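Local coordinates for mutual gliding-motility protein MglA (Myxococcus xanthus DK 1622, PDB 6H17) that acts as a GTP-binding molecular switch of the small GTPase superfamily that coordinates social and adventurous gliding motility and controls the direction and speed of gliding, at residues Leu29-Ile32 with Tyr33-Ala37; Ile122-Ala125 with Glu126-Tyr129; Gly175-Asp178 with Thr179-Ala182. All coordinates share one frame; numbering follows the deposited sequence.

Contact 1. Residues Leu29-Ile32 with Tyr33-Ala37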
ATOM      1  N   LEU A  29      -5.187  -6.537  -2.183  1.00 10.79           N
ATOM      2  CA  LEU A  29      -4.283  -7.517  -2.799  1.00 11.39           C
ATOM      3  C   LEU A  29      -5.029  -8.735  -3.333  1.00 11.97           C
ATOM      4  O   LEU A  29      -4.635  -9.303  -4.356  1.00 12.32           O
ATOM      5  CB  LEU A  29      -3.173  -7.925  -1.837  1.00 12.15           C
ATOM      6  CG  LEU A  29      -1.917  -7.055  -1.900  1.00 13.37           C
ATOM      7  CD1 LEU A  29      -2.168  -5.622  -1.502  1.00 13.68           C
ATOM      8  CD2 LEU A  29      -0.790  -7.665  -1.070  1.00 13.66           C
ATOM      9  N   GLN A  30      -6.094  -9.159  -2.654  1.00 11.56           N
ATOM     10  CA  GLN A  30      -6.881 -10.293  -3.146  0.57 11.17           C
ATOM     11  C   GLN A  30      -7.507  -9.968  -4.493  1.00 11.65           C
ATOM     12  O   GLN A  30      -7.508 -10.803  -5.410  1.00 13.04           O
ATOM     13  CB  GLN A  30      -7.952 -10.679  -2.117  0.57 14.06           C
ATOM     14  CG  GLN A  30      -7.356 -11.305  -0.872  0.57 13.19           C
ATOM     15  CD  GLN A  30      -8.298 -11.490   0.320  0.57 19.48           C
ATOM     16  OE1 GLN A  30      -9.269 -10.747   0.527  0.57 19.34           O
ATOM     17  NE2 GLN A  30      -7.970 -12.483   1.145  0.57 18.11           N
ATOM     18  N   TYR A  31      -8.063  -8.760  -4.647  1.00 11.80           N
ATOM     19  CA  TYR A  31      -8.656  -8.378  -5.922  1.00 11.16           C
ATOM     20  C   TYR A  31      -7.581  -8.293  -6.998  1.00 11.99           C
ATOM     21  O   TYR A  31      -7.759  -8.797  -8.116  1.00 12.41           O
ATOM     22  CB  TYR A  31      -9.385  -7.030  -5.796  1.00 12.17           C
ATOM     23  CG  TYR A  31     -10.149  -6.710  -7.059  1.00 11.36           C
ATOM     24  CD1 TYR A  31     -11.429  -7.200  -7.241  1.00 12.43           C
ATOM     25  CD2 TYR A  31      -9.557  -6.002  -8.101  1.00 11.64           C
ATOM     26  CE1 TYR A  31     -12.109  -6.986  -8.420  1.00 13.23           C
ATOM     27  CE2 TYR A  31     -10.253  -5.756  -9.272  1.00 12.85           C
ATOM     28  CZ  TYR A  31     -11.514  -6.261  -9.423  1.00 12.92           C
ATOM     29  OH  TYR A  31     -12.224  -6.057 -10.591  1.00 16.63           O
ATOM     30  N   ILE A  32      -6.449  -7.656  -6.682  1.00 11.69           N
ATOM     31  CA  ILE A  32      -5.336  -7.568  -7.634  1.00 11.96           C
ATOM     32  C   ILE A  32      -4.924  -8.965  -8.089  1.00 13.06           C
ATOM     33  O   ILE A  32      -4.765  -9.236  -9.291  1.00 13.84           O
ATOM     34  CB  ILE A  32      -4.159  -6.794  -7.022  1.00 12.23           C
ATOM     35  CG1 ILE A  32      -4.549  -5.333  -6.792  1.00 12.82           C
ATOM     36  CG2 ILE A  32      -2.948  -6.866  -7.940  1.00 13.29           C
ATOM     37  CD1 ILE A  32      -3.611  -4.588  -5.846  1.00 13.05           C
ATOM     38  N   TYR A  33      -4.727  -9.874  -7.147  1.00 12.01           N
ATOM     39  CA  TYR A  33      -4.346 -11.230  -7.524  1.00 13.12           C
ATOM     40  C   TYR A  33      -5.409 -11.878  -8.399  1.00 14.56           C
ATOM     41  O   TYR A  33      -5.100 -12.492  -9.430  1.00 15.27           O
ATOM     42  CB  TYR A  33      -4.098 -12.076  -6.275  1.00 14.34           C
ATOM     43  CG  TYR A  33      -3.784 -13.503  -6.625  1.00 14.95           C
ATOM     44  CD1 TYR A  33      -2.542 -13.855  -7.136  1.00 14.46           C
ATOM     45  CD2 TYR A  33      -4.733 -14.493  -6.475  1.00 17.70           C
ATOM     46  CE1 TYR A  33      -2.256 -15.157  -7.492  1.00 16.16           C
ATOM     47  CE2 TYR A  33      -4.451 -15.804  -6.815  1.00 20.86           C
ATOM     48  CZ  TYR A  33      -3.207 -16.114  -7.314  1.00 19.72           C
ATOM     49  OH  TYR A  33      -2.912 -17.428  -7.663  1.00 25.95           O
ATOM     50  N   ASN A  34      -6.672 -11.765  -7.999  1.00 13.64           N
ATOM     51  CA  ASN A  34      -7.721 -12.478  -8.716  1.00 13.96           C
ATOM     52  C   ASN A  34      -7.854 -11.993 -10.147  1.00 15.11           C
ATOM     53  O   ASN A  34      -8.179 -12.783 -11.050  1.00 17.14           O
ATOM     54  CB  ASN A  34      -9.057 -12.318  -7.984  1.00 15.87           C
ATOM     55  CG  ASN A  34      -9.116 -13.093  -6.699  1.00 20.20           C
ATOM     56  OD1 ASN A  34      -8.315 -13.987  -6.465  1.00 23.10           O
ATOM     57  ND2 ASN A  34     -10.089 -12.762  -5.855  1.00 24.76           N
ATOM     58  N   LYS A  35      -7.664 -10.696 -10.374  1.00 14.29           N
ATOM     59  CA  LYS A  35      -7.957 -10.079 -11.656  1.00 14.73           C
ATOM     60  C   LYS A  35      -6.735  -9.755 -12.504  1.00 16.81           C
ATOM     61  O   LYS A  35      -6.892  -9.216 -13.603  1.00 21.00           O
ATOM     62  CB  LYS A  35      -8.828  -8.835 -11.461  1.00 14.99           C
ATOM     63  CG  LYS A  35     -10.179  -9.140 -10.883  1.00 19.16           C
ATOM     64  CD  LYS A  35     -11.005 -10.066 -11.739  1.00 27.30           C
ATOM     65  CE  LYS A  35     -12.381 -10.241 -11.119  1.00 42.10           C
ATOM     66  NZ  LYS A  35     -13.438 -10.323 -12.154  1.00 57.98           N
ATOM     67  N   THR A  36      -5.542 -10.107 -12.077  1.00 16.31           N
ATOM     68  CA  THR A  36      -4.354  -9.899 -12.893  1.00 18.84           C
ATOM     69  C   THR A  36      -4.122 -11.128 -13.750  1.00 20.18           C
ATOM     70  O   THR A  36      -4.345 -12.258 -13.317  1.00 19.48           O
ATOM     71  CB  THR A  36      -3.148  -9.626 -11.992  1.00 15.12           C
ATOM     72  OG1 THR A  36      -3.328  -8.360 -11.368  1.00 16.98           O
ATOM     73  CG2 THR A  36      -1.855  -9.593 -12.782  1.00 16.73           C
ATOM     74  N   ALA A  37      -3.634 -10.894 -14.968  1.00 27.28           N
ATOM     75  CA  ALA A  37      -3.305 -11.982 -15.874  1.00 32.50           C
ATOM     76  C   ALA A  37      -2.271 -12.912 -15.252  1.00 28.84           C
ATOM     77  O   ALA A  37      -1.333 -12.472 -14.584  1.00 23.16           O
ATOM     78  CB  ALA A  37      -2.750 -11.392 -17.170  1.00 43.43           C
TER
HETATM   79  O   HOH W   1     -14.798  -7.659 -11.278  1.00 50.31           O
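Thr36 OG1 donates to Ile32 O at 2.7 Å, closing the last turn of helix 25-35. The same carbonyl takes a second, weak bond from Thr36 N, bent to 121° at the hydrogen, as the chain leaves helical geometry at Thr36. With OG1 beside its own backbone N (chi1 -68°), the hydroxyl turns back along the helix and gives its proton to a carbonyl of its own helix. Just before it the main-chain bonds are regular i to i+4 bonds: Tyr33 N binds Leu29 O, Asn34 N binds Gln30 O, and Lys35 N binds Tyr31 O at 3.0 Å. Lys35 lays its CG over one face of the Tyr31 ring, 3.8 Å from the centroid and displaced toward the rim, a CH-pi contact. Beyond it a water accepts from Lys35 NZ at 3.1 Å and is also hydrogen-bonded to Tyr31 OH, lying in the plane of the ring, so both polar ends are linked through one solvent molecule. Lys41 NZ bonds to the carbonyls of Tyr33, in the last turn, and of Thr36, just past the end. Leu29 and Ile32 face strands 52-62 and 71-78, while Tyr31, Ile32, Lys35 and Thr36 pack against helix 176-193.

Contact 2. Residues Ile122-Ala125 with Glu126-Tyr129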
ATOM      1  N   ILE A 122       5.360   8.606  11.405  1.00 14.11           N
ATOM      2  CA  ILE A 122       6.351   8.394  12.448  1.00 14.04           C
ATOM      3  C   ILE A 122       7.239   7.209  12.119  1.00 14.30           C
ATOM      4  O   ILE A 122       8.462   7.274  12.283  1.00 15.91           O
ATOM      5  CB  ILE A 122       5.637   8.217  13.807  1.00 13.61           C
ATOM      6  CG1 ILE A 122       4.978   9.519  14.260  1.00 14.65           C
ATOM      7  CG2 ILE A 122       6.619   7.654  14.842  1.00 16.18           C
ATOM      8  CD1 ILE A 122       5.945  10.627  14.625  1.00 17.70           C
ATOM      9  N   ASN A 123       6.653   6.111  11.657  1.00 14.06           N
ATOM     10  CA  ASN A 123       7.457   4.926  11.371  1.00 14.67           C
ATOM     11  C   ASN A 123       8.403   5.181  10.214  1.00 14.30           C
ATOM     12  O   ASN A 123       9.543   4.694  10.226  1.00 16.24           O
ATOM     13  CB  ASN A 123       6.562   3.716  11.125  1.00 15.08           C
ATOM     14  CG  ASN A 123       6.050   3.124  12.421  1.00 14.70           C
ATOM     15  OD1 ASN A 123       6.568   3.411  13.507  1.00 16.80           O
ATOM     16  ND2 ASN A 123       5.037   2.299  12.328  1.00 16.19           N
ATOM     17  N   LEU A 124       7.949   5.911   9.192  1.00 14.22           N
ATOM     18  CA  LEU A 124       8.872   6.291   8.123  1.00 15.04           C
ATOM     19  C   LEU A 124      10.017   7.133   8.672  1.00 19.69           C
ATOM     20  O   LEU A 124      11.178   6.891   8.340  1.00 21.02           O
ATOM     21  CB  LEU A 124       8.135   6.999   6.994  1.00 16.72           C
ATOM     22  CG  LEU A 124       7.228   6.087   6.157  1.00 15.50           C
ATOM     23  CD1 LEU A 124       6.365   6.903   5.242  1.00 17.60           C
ATOM     24  CD2 LEU A 124       8.052   5.089   5.344  1.00 17.78           C
ATOM     25  N   ALA A 125       9.721   8.100   9.554  1.00 17.48           N
ATOM     26  CA  ALA A 125      10.789   8.905  10.143  1.00 18.44           C
ATOM     27  C   ALA A 125      11.737   8.053  10.975  1.00 18.26           C
ATOM     28  O   ALA A 125      12.953   8.307  10.995  1.00 23.22           O
ATOM     29  CB  ALA A 125      10.181  10.020  11.002  1.00 22.21           C
ATOM     30  N   GLU A 126      11.227   7.058  11.688  1.00 20.34           N
ATOM     31  CA  GLU A 126      12.057   6.202  12.525  1.00 17.76           C
ATOM     32  C   GLU A 126      12.918   5.213  11.759  1.00 21.51           C
ATOM     33  O   GLU A 126      13.695   4.476  12.408  1.00 24.79           O
ATOM     34  CB  GLU A 126      11.209   5.441  13.529  1.00 19.14           C
ATOM     35  CG  GLU A 126      10.631   6.396  14.523  1.00 16.36           C
ATOM     36  CD  GLU A 126       9.646   5.788  15.480  1.00 19.14           C
ATOM     37  OE1 GLU A 126       9.279   6.450  16.455  1.00 18.72           O
ATOM     38  OE2 GLU A 126       9.209   4.626  15.234  1.00 23.35           O
ATOM     39  N   GLN A 127      12.807   5.144  10.429  1.00 20.33           N
ATOM     40  CA  GLN A 127      13.760   4.399   9.616  1.00 20.32           C
ATOM     41  C   GLN A 127      14.470   5.323   8.637  1.00 24.95           C
ATOM     42  O   GLN A 127      15.126   4.848   7.703  1.00 26.49           O
ATOM     43  CB  GLN A 127      13.093   3.211   8.925  1.00 21.55           C
ATOM     44  CG  GLN A 127      12.060   3.587   7.914  1.00 18.60           C
ATOM     45  CD  GLN A 127      11.493   2.386   7.165  1.00 21.59           C
ATOM     46  OE1 GLN A 127      11.243   1.329   7.750  1.00 23.41           O
ATOM     47  NE2 GLN A 127      11.297   2.539   5.870  1.00 21.27           N
ATOM     48  N   GLY A 128      14.382   6.635   8.855  1.00 28.70           N
ATOM     49  CA  GLY A 128      15.109   7.602   8.060  1.00 31.83           C
ATOM     50  C   GLY A 128      14.413   8.075   6.807  1.00 32.47           C
ATOM     51  O   GLY A 128      15.046   8.742   5.980  1.00 35.31           O
ATOM     52  N   TYR A 129      13.141   7.744   6.629  1.00 24.14           N
ATOM     53  CA  TYR A 129      12.381   8.147   5.460  1.00 26.21           C
ATOM     54  C   TYR A 129      11.499   9.340   5.822  1.00 29.49           C
ATOM     55  O   TYR A 129      11.403   9.734   6.988  1.00 33.21           O
ATOM     56  CB  TYR A 129      11.516   6.969   4.973  1.00 29.42           C
ATOM     57  CG  TYR A 129      12.277   5.772   4.387  1.00 27.48           C
ATOM     58  CD1 TYR A 129      13.470   5.314   4.945  1.00 30.49           C
ATOM     59  CD2 TYR A 129      11.774   5.088   3.294  1.00 24.86           C
ATOM     60  CE1 TYR A 129      14.146   4.220   4.402  1.00 35.51           C
ATOM     61  CE2 TYR A 129      12.433   4.003   2.748  1.00 30.04           C
ATOM     62  CZ  TYR A 129      13.614   3.568   3.301  1.00 30.15           C
ATOM     63  OH  TYR A 129      14.267   2.483   2.752  1.00 30.46           O
TER
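Leu124 O receives two backbone donors from opposite faces of its carbonyl plane: Tyr129 N at 2.7 Å and Gln127 N at 3.2 Å. Gly128 N adds a bond to Ala125 O at 3.1 Å, closing a type I turn from Ala125 to Gly128, and Glu126 N keeps the helical bond to Ile122 O. A CA-H...O contact runs from Ala125 CA to Tyr129 O. The apolar contacts gather on Leu124, whose CB lies 3.9 Å from Tyr129 CB, the two side chains crossing at about a right angle. Among the polar side chains, Gln127 NE2 lies 3.4 Å above the plane of the Tyr129 ring, over its centre, and donates to Leu93 O. The extended Glu126 chain brings OE1 to 3.3 Å from Ile122 CG2, while OE2 forms a salt bridge with Lys90. Asn123 OD1 and Glu126 OE2 are both acceptors and make no bond to each other; Asn123 ND2 instead serves Tyr18 and Asp86. At a phi of 88°, a side chain on Gly128 would press against the preceding carbonyl oxygen. Together the positive-phi glycine and the paired bonds, Tyr129 to Leu124 and Gly128 to Ala125, form a Schellman motif that terminates helix 110-125.

Contact 3. Residues Gly175-Asp178 with Thr179-Ala182; sequences GVFD and TLKA
Thr179 grips the carbonyl oxygen of Gly175 twice, through OG1 at 2.8 Å and through its backbone N at 3.0 Å. The two donors approach from opposite faces of the carbonyl plane, each tilted about 30° out of it, so the oxygen at the N-cap position is held on both sides. Gly175 itself adopts a phi of 77°, a backbone geometry that favours glycine just before the helix. The hydroxyl can reach back because OG1 stands beside the backbone N and opposite the carbonyl carbon (chi1 -63°), which turns it toward the start of the helix.

The bonds that follow keep the same i to i+4 pattern. Leu180 N bonds to Val176 O, Lys181 N to Phe177 O at 2.8 Å, and Ala182 N to Asp178 O. The aliphatic part of Lys181 runs past the same Phe177 carbonyl, with CG 3.3 Å from that O. Phe177 and Leu180 meet more loosely, CD1 of the ring lying 4.4 Å from Leu180 CD2.

Further out, Thr179 OG1 has a second polar partner in Gln139 NE2 on strand 136-141, which joins the first turn of the helix to the sheet. Thr179 and Ala182 also touch Val137 on that strand and Tyr166 on strand 165-167. Val176 packs on Asn28, Tyr31 and Ile32 of helix 25-35, and Leu180 on Leu64.

A valine in place of Thr179 would probably leave Gly175 O with a single donor from this residue and Gln139 NE2 without its hydroxyl mate, weakening the tie between helix start and sheet. A buried hydroxyl bonded to both Gly175 O and Gln139 NE2 thus satisfies polar groups of helix and strand together.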
ATOM      1  N   GLY A 175     -11.675   1.228  -8.037  1.00 11.61           N
ATOM      2  CA  GLY A 175     -10.491   1.988  -7.670  1.00 11.86           C
ATOM      3  C   GLY A 175      -9.228   1.188  -7.410  1.00 11.46           C
ATOM      4  O   GLY A 175      -8.175   1.786  -7.176  1.00 11.95           O
ATOM      5  N   VAL A 176      -9.289  -0.138  -7.409  1.00 11.36           N
ATOM      6  CA  VAL A 176      -8.152  -0.924  -6.939  1.00 10.63           C
ATOM      7  C   VAL A 176      -6.973  -0.857  -7.908  1.00 10.76           C
ATOM      8  O   VAL A 176      -5.830  -0.578  -7.505  1.00 11.28           O
ATOM      9  CB  VAL A 176      -8.591  -2.369  -6.648  1.00 10.39           C
ATOM     10  CG1 VAL A 176      -7.394  -3.282  -6.365  1.00 11.73           C
ATOM     11  CG2 VAL A 176      -9.575  -2.410  -5.498  1.00 11.74           C
ATOM     12  N   PHE A 177      -7.197  -1.151  -9.183  1.00 11.73           N
ATOM     13  CA  PHE A 177      -6.097  -1.062 -10.130  1.00 11.60           C
ATOM     14  C   PHE A 177      -5.647   0.377 -10.350  1.00 11.65           C
ATOM     15  O   PHE A 177      -4.440   0.612 -10.548  1.00 12.74           O
ATOM     16  CB  PHE A 177      -6.436  -1.752 -11.466  1.00 11.81           C
ATOM     17  CG  PHE A 177      -6.315  -3.239 -11.425  1.00 13.37           C
ATOM     18  CD1 PHE A 177      -5.090  -3.838 -11.224  1.00 16.42           C
ATOM     19  CD2 PHE A 177      -7.416  -4.046 -11.622  1.00 17.81           C
ATOM     20  CE1 PHE A 177      -4.967  -5.224 -11.204  1.00 18.40           C
ATOM     21  CE2 PHE A 177      -7.299  -5.429 -11.599  1.00 20.07           C
ATOM     22  CZ  PHE A 177      -6.062  -6.006 -11.368  1.00 17.75           C
ATOM     23  N   ASP A 178      -6.549   1.346 -10.323  1.00 12.11           N
ATOM     24  CA  ASP A 178      -6.107   2.732 -10.481  1.00 12.21           C
ATOM     25  C   ASP A 178      -5.152   3.136  -9.364  1.00 12.53           C
ATOM     26  O   ASP A 178      -4.155   3.832  -9.598  1.00 13.25           O
ATOM     27  CB  ASP A 178      -7.287   3.698 -10.513  1.00 13.57           C
ATOM     28  CG  ASP A 178      -8.020   3.698 -11.833  1.00 14.95           C
ATOM     29  OD1 ASP A 178      -7.551   3.069 -12.814  1.00 16.83           O
ATOM     30  OD2 ASP A 178      -9.071   4.367 -11.882  1.00 18.23           O
ATOM     31  N   THR A 179      -5.456   2.733  -8.132  1.00 12.38           N
ATOM     32  CA  THR A 179      -4.586   3.044  -6.996  1.00 11.93           C
ATOM     33  C   THR A 179      -3.211   2.429  -7.199  1.00 12.67           C
ATOM     34  O   THR A 179      -2.181   3.100  -7.034  1.00 12.55           O
ATOM     35  CB  THR A 179      -5.213   2.498  -5.711  1.00 10.44           C
ATOM     36  OG1 THR A 179      -6.469   3.123  -5.431  1.00 11.33           O
ATOM     37  CG2 THR A 179      -4.326   2.707  -4.496  1.00 13.99           C
ATOM     38  N   LEU A 180      -3.178   1.135  -7.531  1.00 11.88           N
ATOM     39  CA  LEU A 180      -1.916   0.429  -7.717  1.00 11.97           C
ATOM     40  C   LEU A 180      -1.103   1.044  -8.848  1.00 13.28           C
ATOM     41  O   LEU A 180       0.109   1.263  -8.708  1.00 13.68           O
ATOM     42  CB  LEU A 180      -2.209  -1.037  -8.013  1.00 13.32           C
ATOM     43  CG  LEU A 180      -0.981  -1.895  -8.396  1.00 13.15           C
ATOM     44  CD1 LEU A 180      -0.013  -1.988  -7.222  1.00 16.09           C
ATOM     45  CD2 LEU A 180      -1.419  -3.292  -8.842  1.00 16.88           C
ATOM     46  N   LYS A 181      -1.737   1.282  -9.990  1.00 13.55           N
ATOM     47  CA  LYS A 181      -1.000   1.799 -11.135  1.00 13.83           C
ATOM     48  C   LYS A 181      -0.440   3.171 -10.831  1.00 12.67           C
ATOM     49  O   LYS A 181       0.649   3.515 -11.303  1.00 14.41           O
ATOM     50  CB  LYS A 181      -1.895   1.809 -12.372  1.00 17.96           C
ATOM     51  CG  LYS A 181      -2.165   0.416 -12.905  1.00 21.78           C
ATOM     52  CD  LYS A 181      -3.325   0.372 -13.887  1.00 31.97           C
ATOM     53  CE  LYS A 181      -3.399  -0.981 -14.595  1.00 47.85           C
ATOM     54  NZ  LYS A 181      -2.351  -1.953 -14.141  1.00 58.32           N
ATOM     55  N   ALA A 182      -1.154   3.976 -10.053  1.00 12.49           N
ATOM     56  CA  ALA A 182      -0.665   5.312  -9.719  1.00 13.50           C
ATOM     57  C   ALA A 182       0.614   5.235  -8.887  1.00 14.28           C
ATOM     58  O   ALA A 182       1.602   5.914  -9.180  1.00 14.89           O
ATOM     59  CB  ALA A 182      -1.746   6.124  -8.999  1.00 15.33           C
TER

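From the N terminus, contact 1 comes first, ending helix 25-35, the helix into which the probable P-loop runs. Contact 2 lies at the close of helix 110-125, where the chain turns toward strand 136-141, and contact 3 opens the C-terminal helix 176-193. Each joins consecutive residues, so none closes a long loop; the three follow in series, neither nesting nor crossing. Contacts 1 and 3 touch: Ile32 CG1 lies 3.5 Å from Val176 CG1, and the Phe177 ring packs against Tyr31, Lys35 and Thr36, joining the two helices. Contact 2 lies across the chain's centre from both, its centre about 30 Å from that of contact 1.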